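Local structure of copper-containing nitrite reductase (Thermus scotoductus, 6HBE) at residues Tyr164-Asp172 against Gln352-Lys361. The protein probably reduces nitrite to nitric oxide in denitrification, working as a three-domain, copper-containing homotrimeric enzyme of the multicopper oxidase family. Numbering follows the deposited sequence.
Sequences YASGRDFYD and QMVGNSFYPK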
loop_
_atom_site.group_PDB
_atom_site.type_symbol
_atom_site.label_atom_id
_atom_site.label_comp_id
_atom_site.label_asym_id
_atom_site.label_seq_id
_atom_site.Cartn_x
_atom_site.Cartn_y
_atom_site.Cartn_z
ATOM N N TYR C 164 -9.304 9.544 6.655
ATOM C CA TYR C 164 -9.919 9.102 5.388
ATOM C C TYR C 164 -11.133 9.944 4.966
ATOM O O TYR C 164 -11.975 10.322 5.826
ATOM C CB TYR C 164 -10.293 7.612 5.487
ATOM C CG TYR C 164 -9.056 6.733 5.490
ATOM C CD1 TYR C 164 -8.400 6.432 6.697
ATOM C CD2 TYR C 164 -8.510 6.241 4.296
ATOM C CE1 TYR C 164 -7.228 5.691 6.707
ATOM C CE2 TYR C 164 -7.325 5.479 4.289
ATOM C CZ TYR C 164 -6.691 5.215 5.502
ATOM O OH TYR C 164 -5.514 4.497 5.512
ATOM N N ALA C 165 -11.230 10.180 3.655
ATOM C CA ALA C 165 -12.376 10.884 3.045
ATOM C C ALA C 165 -13.622 10.002 2.821
ATOM O O ALA C 165 -14.739 10.522 2.630
ATOM C CB ALA C 165 -11.982 11.501 1.724
ATOM N N SER C 166 -13.436 8.686 2.811
ATOM C CA SER C 166 -14.542 7.759 2.528
ATOM C C SER C 166 -14.182 6.362 2.947
ATOM O O SER C 166 -13.006 6.046 3.078
ATOM C CB SER C 166 -14.914 7.750 1.054
ATOM O OG SER C 166 -13.837 7.292 0.240
ATOM N N GLY C 167 -15.201 5.527 3.160
ATOM C CA GLY C 167 -14.956 4.107 3.425
ATOM C C GLY C 167 -14.360 3.370 2.207
ATOM O O GLY C 167 -13.655 2.365 2.366
ATOM N N ARG C 168 -14.679 3.832 1.003
ATOM C CA ARG C 168 -14.070 3.360 -0.236
ATOM C C ARG C 168 -12.547 3.576 -0.194
ATOM O O ARG C 168 -11.790 2.672 -0.519
ATOM C CB ARG C 168 -14.658 4.138 -1.431
ATOM C CG ARG C 168 -14.116 3.803 -2.819
ATOM C CD ARG C 168 -14.503 2.432 -3.343
ATOM N NE ARG C 168 -13.615 1.350 -2.890
ATOM C CZ ARG C 168 -13.923 0.057 -2.807
ATOM N NH1 ARG C 168 -15.158 -0.399 -3.066
ATOM N NH2 ARG C 168 -12.975 -0.815 -2.419
ATOM N N ASP C 169 -12.118 4.772 0.192
ATOM C CA ASP C 169 -10.670 5.087 0.294
ATOM C C ASP C 169 -10.032 4.273 1.427
ATOM O O ASP C 169 -8.880 3.836 1.283
ATOM C CB ASP C 169 -10.430 6.573 0.558
ATOM C CG ASP C 169 -10.667 7.441 -0.669
ATOM O OD1 ASP C 169 -10.824 6.882 -1.773
ATOM O OD2 ASP C 169 -10.645 8.677 -0.522
ATOM N N PHE C 170 -10.770 4.038 2.516
ATOM C CA PHE C 170 -10.262 3.187 3.607
ATOM C C PHE C 170 -9.948 1.741 3.130
ATOM O O PHE C 170 -8.869 1.182 3.450
ATOM C CB PHE C 170 -11.197 3.172 4.815
ATOM C CG PHE C 170 -10.700 2.284 5.943
ATOM C CD1 PHE C 170 -9.538 2.614 6.644
ATOM C CD2 PHE C 170 -11.379 1.130 6.273
ATOM C CE1 PHE C 170 -9.061 1.764 7.661
ATOM C CE2 PHE C 170 -10.891 0.268 7.270
ATOM C CZ PHE C 170 -9.738 0.601 7.960
ATOM N N TYR C 171 -10.880 1.116 2.413
ATOM C CA TYR C 171 -10.645 -0.221 1.800
ATOM C C TYR C 171 -9.424 -0.213 0.868
ATOM O O TYR C 171 -8.600 -1.118 0.898
ATOM C CB TYR C 171 -11.892 -0.712 1.034
ATOM C CG TYR C 171 -12.841 -1.579 1.817
ATOM C CD1 TYR C 171 -13.451 -1.124 2.971
ATOM C CD2 TYR C 171 -13.196 -2.843 1.342
ATOM C CE1 TYR C 171 -14.339 -1.924 3.682
ATOM C CE2 TYR C 171 -14.085 -3.645 2.030
ATOM C CZ TYR C 171 -14.650 -3.187 3.207
ATOM O OH TYR C 171 -15.510 -4.008 3.906
ATOM N N ASP C 172 -9.295 0.830 0.077
ATOM C CA ASP C 172 -8.209 0.976 -0.889
ATOM C C ASP C 172 -6.833 1.444 -0.329
ATOM O O ASP C 172 -5.852 1.532 -1.085
ATOM C CB ASP C 172 -8.686 1.955 -1.999
ATOM C CG ASP C 172 -9.902 1.427 -2.790
ATOM O OD1 ASP C 172 -10.200 0.240 -2.725
ATOM O OD2 ASP C 172 -10.565 2.233 -3.491
ATOM N N GLN C 352 -22.302 1.829 -3.829
ATOM C CA GLN C 352 -21.720 0.862 -2.887
ATOM C C GLN C 352 -21.946 1.272 -1.450
ATOM O O GLN C 352 -21.783 2.441 -1.108
ATOM C CB GLN C 352 -20.202 0.742 -3.111
ATOM C CG GLN C 352 -19.789 0.282 -4.482
ATOM C CD GLN C 352 -18.276 0.088 -4.605
ATOM O OE1 GLN C 352 -17.503 0.778 -3.950
ATOM N NE2 GLN C 352 -17.865 -0.848 -5.430
ATOM N N MET C 353 -22.285 0.303 -0.602
ATOM C CA MET C 353 -22.111 0.427 0.842
ATOM C C MET C 353 -20.725 -0.170 1.134
ATOM O O MET C 353 -20.480 -1.313 0.804
ATOM C CB MET C 353 -23.183 -0.350 1.608
ATOM C CG MET C 353 -24.612 0.124 1.341
ATOM S SD MET C 353 -25.707 -1.279 1.031
ATOM C CE MET C 353 -27.312 -0.506 1.366
ATOM N N VAL C 354 -19.826 0.629 1.716
ATOM C CA VAL C 354 -18.421 0.219 1.892
ATOM C C VAL C 354 -17.754 1.032 3.012
ATOM O O VAL C 354 -17.813 2.259 3.019
ATOM C CB VAL C 354 -17.640 0.274 0.542
ATOM C CG1 VAL C 354 -17.708 1.635 -0.131
ATOM C CG2 VAL C 354 -16.168 -0.165 0.702
ATOM N N GLY C 355 -17.123 0.338 3.968
ATOM C CA GLY C 355 -16.533 1.004 5.145
ATOM C C GLY C 355 -17.502 1.896 5.910
ATOM O O GLY C 355 -17.149 3.011 6.292
ATOM N N ASN C 356 -18.733 1.396 6.139
ATOM C CA ASN C 356 -19.814 2.167 6.782
ATOM C C ASN C 356 -20.000 3.536 6.125
ATOM O O ASN C 356 -20.032 4.568 6.800
ATOM C CB ASN C 356 -19.604 2.303 8.297
ATOM C CG ASN C 356 -19.805 0.999 9.058
ATOM O OD1 ASN C 356 -19.870 -0.095 8.487
ATOM N ND2 ASN C 356 -19.932 1.113 10.366
ATOM N N SER C 357 -20.074 3.528 4.795
ATOM C CA SER C 357 -20.335 4.722 4.005
ATOM C C SER C 357 -21.003 4.368 2.710
ATOM O O SER C 357 -21.018 3.204 2.320
ATOM C CB SER C 357 -19.051 5.536 3.748
ATOM O OG SER C 357 -18.208 4.973 2.749
ATOM N N PHE C 358 -21.554 5.382 2.021
ATOM C CA PHE C 358 -22.139 5.213 0.703
ATOM C C PHE C 358 -21.223 5.859 -0.339
ATOM O O PHE C 358 -20.813 6.991 -0.159
ATOM C CB PHE C 358 -23.553 5.832 0.597
ATOM C CG PHE C 358 -24.564 5.224 1.536
ATOM C CD1 PHE C 358 -25.126 3.990 1.268
ATOM C CD2 PHE C 358 -24.944 5.893 2.716
ATOM C CE1 PHE C 358 -26.061 3.429 2.135
ATOM C CE2 PHE C 358 -25.874 5.345 3.578
ATOM C CZ PHE C 358 -26.428 4.105 3.294
ATOM N N TYR C 359 -20.943 5.142 -1.439
ATOM C CA TYR C 359 -20.034 5.612 -2.505
ATOM C C TYR C 359 -20.639 5.437 -3.889
ATOM O O TYR C 359 -20.887 4.317 -4.301
ATOM C CB TYR C 359 -18.682 4.863 -2.436
ATOM C CG TYR C 359 -17.658 5.390 -3.407
ATOM C CD1 TYR C 359 -17.014 6.601 -3.172
ATOM C CD2 TYR C 359 -17.363 4.707 -4.569
ATOM C CE1 TYR C 359 -16.085 7.110 -4.079
ATOM C CE2 TYR C 359 -16.434 5.207 -5.482
ATOM C CZ TYR C 359 -15.792 6.398 -5.214
ATOM O OH TYR C 359 -14.867 6.884 -6.114
ATOM N N PRO C 360 -20.866 6.511 -4.638
ATOM C CA PRO C 360 -20.554 7.907 -4.292
ATOM C C PRO C 360 -21.494 8.495 -3.218
ATOM O O PRO C 360 -22.618 7.991 -3.038
ATOM C CB PRO C 360 -20.732 8.626 -5.641
ATOM C CG PRO C 360 -21.758 7.814 -6.358
ATOM C CD PRO C 360 -21.597 6.387 -5.905
ATOM N N LYS C 361 -21.010 9.491 -2.466
ATOM C CA LYS C 361 -21.807 10.157 -1.429
ATOM C C LYS C 361 -23.057 10.895 -1.985
ATOM O O LYS C 361 -24.128 10.873 -1.356
ATOM C CB LYS C 361 -20.957 11.153 -0.624
ATOM C CG LYS C 361 -19.880 10.506 0.259
ATOM C CD LYS C 361 -18.947 11.545 0.880
ATOM C CE LYS C 361 -17.827 10.937 1.754
ATOM N NZ LYS C 361 -18.334 10.016 2.814
#
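Gln352 and Arg168 meet through a single hydrogen bond: NH1 of Arg168 reaches OE1 of Gln352 at 2.8 Å, in the guanidinium plane but tilted from that of the carbonyl. Arg168 also grips Asp172 side-on, NE to OD2 and NH2 to OD1 (3.0 Å), a salt bridge. In Val354, CG1 sits between backbone N and carbonyl carbon (chi1 55°) and packs on Arg168 N and CA; this turns CG2 over the Tyr171 ring, 3.7 Å from its centroid in a CH-pi contact, where it also touches one guanidinium face of Arg168. Gly355 and Gly167 form the nearest pair of CA atoms, 3.9 Å apart, an approach that their lack of side chains allows; Gly167 CA makes a CA-H...O contact with Val354 O (3.4 Å). This illustrates how a hairpin can serve as a docking surface: a two-residue turn, Gly355 and Asn356 both at positive phi, joins antiparallel strands 349-353 and 358-359 of the C-terminal cupredoxin-like domain, near the copper ligand His390, and rests against the start of helix 167-172, which Ser166 N-caps. Ser357 OG accepts from Gly167 N across the contact (3.1 Å, a bent 135°) and donates to Val354 O within its own turn. The ring of Tyr359 receives Arg168 CG over its centre, 3.7 Å from the centroid. Shortening Arg168 to an alanine is likely to cost Asp172 this salt bridge, Gln352 OE1 its donor and Tyr359 the chain over its face. Lys361 lays CE 3.2 Å from Ala165 O, while NZ hydrogen-bonds to the carbonyls of Asp312, Pro313 and Gly315.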